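MutT/nudix family protein (Streptococcus pneumoniae, PDB 4HFQ) is a Nudix hydrolase that acts as a UDP-X diphosphatase, hydrolysing precursors of peptidoglycan biosynthesis. Local coordinates at residues 129-134 / 184-189. Numbering follows the deposited sequence.
Sequences AVFDTN and KEQIEL
F131, near the end of strand 120-132, meets Q186 and L189 of helix 184-194 and shows how one aromatic ring can join a strand to a helix packed on its sheet. Two residues earlier on the same strand, A129 lies against one face of this ring, its CB 3.6 Å from the F131 ring plane and offset toward the rim. The opposite face belongs to Q186. With the first torsion of F131 placing CG anti to the carbonyl carbon (chi1 -66°), the ring reaches out to the helix, where Q186 CG sits 3.8 Å from its centroid, only 10° off the normal, as a CH-pi contact. The two side chains run past each other in opposite directions, so the extended Q186 chain carries its amide on toward the root of the ring, NE2 coming 3.4 Å from F131 CG. Ring and amide planes are 39° apart, and the amide's hydrogen bonds go elsewhere: NE2 to Q137 OE1, OE1 to T183 N. At the edge of the ring, L189 adds an apolar contact, CD2 lying 3.7 Å from F131 CE1. Beyond F131 the strand ends at D132, the N-cap of helix 133-136, where OD1 accepts from N134 N at 3.0 Å from above the carboxylate plane and also from Q142 NE2. Within the Nudix domain, strand 120-132 pairs with strands 143-153 and 201-202, while F136 of helix 133-136 meets the F131 ring edge-to-face and also touches Q186 and L189, joining strand, short helix and helix 184-194 around the buried F131 and Q186.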
loop_
_atom_site.group_PDB
_atom_site.type_symbol
_atom_site.label_atom_id
_atom_site.label_comp_id
_atom_site.label_asym_id
_atom_site.label_seq_id
_atom_site.Cartn_x
_atom_site.Cartn_y
_atom_site.Cartn_z
ATOM N N ALA A 129 -6.662 -12.427 -2.710
ATOM C CA ALA A 129 -6.536 -11.563 -1.541
ATOM C C ALA A 129 -5.677 -10.388 -1.861
ATOM O O ALA A 129 -4.741 -10.487 -2.673
ATOM C CB ALA A 129 -5.903 -12.316 -0.376
ATOM N N VAL A 130 -5.952 -9.284 -1.158
ATOM C CA VAL A 130 -4.966 -8.198 -1.043
ATOM C C VAL A 130 -4.743 -7.986 0.454
ATOM O O VAL A 130 -5.629 -7.489 1.153
ATOM C CB VAL A 130 -5.416 -6.879 -1.715
ATOM C CG1 VAL A 130 -4.294 -5.850 -1.628
ATOM C CG2 VAL A 130 -5.783 -7.110 -3.172
ATOM N N PHE A 131 -3.590 -8.447 0.944
ATOM C CA PHE A 131 -3.237 -8.337 2.363
ATOM C C PHE A 131 -2.431 -7.072 2.665
ATOM O O PHE A 131 -1.586 -6.643 1.868
ATOM C CB PHE A 131 -2.375 -9.530 2.809
ATOM C CG PHE A 131 -3.070 -10.864 2.792
ATOM C CD1 PHE A 131 -4.155 -11.116 3.615
ATOM C CD2 PHE A 131 -2.595 -11.882 1.978
ATOM C CE1 PHE A 131 -4.759 -12.375 3.629
ATOM C CE2 PHE A 131 -3.196 -13.138 1.985
ATOM C CZ PHE A 131 -4.278 -13.377 2.810
ATOM N N ASP A 132 -2.658 -6.533 3.854
ATOM C CA ASP A 132 -1.847 -5.443 4.404
ATOM C C ASP A 132 -0.737 -6.069 5.238
ATOM O O ASP A 132 -1.019 -6.680 6.291
ATOM C CB ASP A 132 -2.738 -4.545 5.272
ATOM C CG ASP A 132 -1.998 -3.382 5.907
ATOM O OD1 ASP A 132 -0.806 -3.147 5.627
ATOM O OD2 ASP A 132 -2.662 -2.712 6.713
ATOM N N THR A 133 0.523 -5.896 4.830
ATOM C CA THR A 133 1.612 -6.480 5.641
ATOM C C THR A 133 1.707 -5.889 7.031
ATOM O O THR A 133 2.202 -6.545 7.955
ATOM C CB THR A 133 2.987 -6.410 4.964
ATOM O OG1 THR A 133 3.319 -5.034 4.705
ATOM C CG2 THR A 133 3.017 -7.208 3.679
ATOM N N ASN A 134 1.210 -4.673 7.220
ATOM C CA ASN A 134 1.224 -4.106 8.576
ATOM C C ASN A 134 0.360 -4.906 9.522
ATOM O O ASN A 134 0.629 -4.922 10.726
ATOM C CB ASN A 134 0.799 -2.633 8.585
ATOM C CG ASN A 134 1.938 -1.688 8.289
ATOM O OD1 ASN A 134 2.975 -2.054 7.753
ATOM N ND2 ASN A 134 1.726 -0.411 8.615
ATOM N N LYS A 184 1.162 -18.617 8.115
ATOM C CA LYS A 184 0.231 -19.737 8.155
ATOM C C LYS A 184 -1.218 -19.257 8.142
ATOM O O LYS A 184 -2.081 -19.832 7.455
ATOM C CB LYS A 184 0.516 -20.600 9.389
ATOM C CG LYS A 184 -0.406 -21.803 9.509
ATOM C CD LYS A 184 0.067 -22.739 10.619
ATOM C CE LYS A 184 -0.913 -23.873 10.819
ATOM N NZ LYS A 184 -0.297 -24.890 11.719
ATOM N N GLU A 185 -1.490 -18.185 8.883
ATOM C CA GLU A 185 -2.823 -17.640 8.901
ATOM C C GLU A 185 -3.255 -17.196 7.498
ATOM O O GLU A 185 -4.387 -17.433 7.092
ATOM C CB GLU A 185 -2.912 -16.465 9.875
ATOM C CG GLU A 185 -4.322 -15.945 10.007
ATOM C CD GLU A 185 -4.448 -14.724 10.890
ATOM O OE1 GLU A 185 -3.421 -14.165 11.331
ATOM O OE2 GLU A 185 -5.604 -14.313 11.135
ATOM N N GLN A 186 -2.352 -16.553 6.762
ATOM C CA GLN A 186 -2.690 -16.133 5.416
ATOM C C GLN A 186 -2.951 -17.345 4.525
ATOM O O GLN A 186 -3.911 -17.324 3.757
ATOM C CB GLN A 186 -1.572 -15.268 4.837
ATOM C CG GLN A 186 -1.513 -13.859 5.426
ATOM C CD GLN A 186 -0.269 -13.093 5.036
ATOM O OE1 GLN A 186 0.819 -13.649 4.899
ATOM N NE2 GLN A 186 -0.437 -11.763 4.813
ATOM N N ILE A 187 -2.095 -18.376 4.629
ATOM C CA ILE A 187 -2.278 -19.588 3.827
ATOM C C ILE A 187 -3.637 -20.224 4.123
ATOM O O ILE A 187 -4.343 -20.659 3.214
ATOM C CB ILE A 187 -1.109 -20.569 4.018
ATOM C CG1 ILE A 187 0.131 -19.977 3.327
ATOM C CG2 ILE A 187 -1.456 -21.946 3.439
ATOM C CD1 ILE A 187 1.425 -20.710 3.582
ATOM N N GLU A 188 -4.020 -20.245 5.397
ATOM C CA GLU A 188 -5.312 -20.816 5.764
ATOM C C GLU A 188 -6.490 -20.011 5.213
ATOM O O GLU A 188 -7.465 -20.594 4.721
ATOM C CB GLU A 188 -5.391 -21.028 7.278
ATOM C CG GLU A 188 -4.472 -22.171 7.724
ATOM C CD GLU A 188 -4.374 -22.371 9.229
ATOM O OE1 GLU A 188 -4.785 -21.483 9.992
ATOM O OE2 GLU A 188 -3.863 -23.441 9.643
ATOM N N LEU A 189 -6.396 -18.687 5.292
ATOM C CA LEU A 189 -7.387 -17.788 4.694
ATOM C C LEU A 189 -7.502 -18.018 3.192
ATOM O O LEU A 189 -8.600 -18.132 2.643
ATOM C CB LEU A 189 -6.968 -16.334 4.932
ATOM C CG LEU A 189 -7.827 -15.333 5.705
ATOM C CD1 LEU A 189 -8.461 -15.899 6.961
ATOM C CD2 LEU A 189 -6.976 -14.128 6.045
#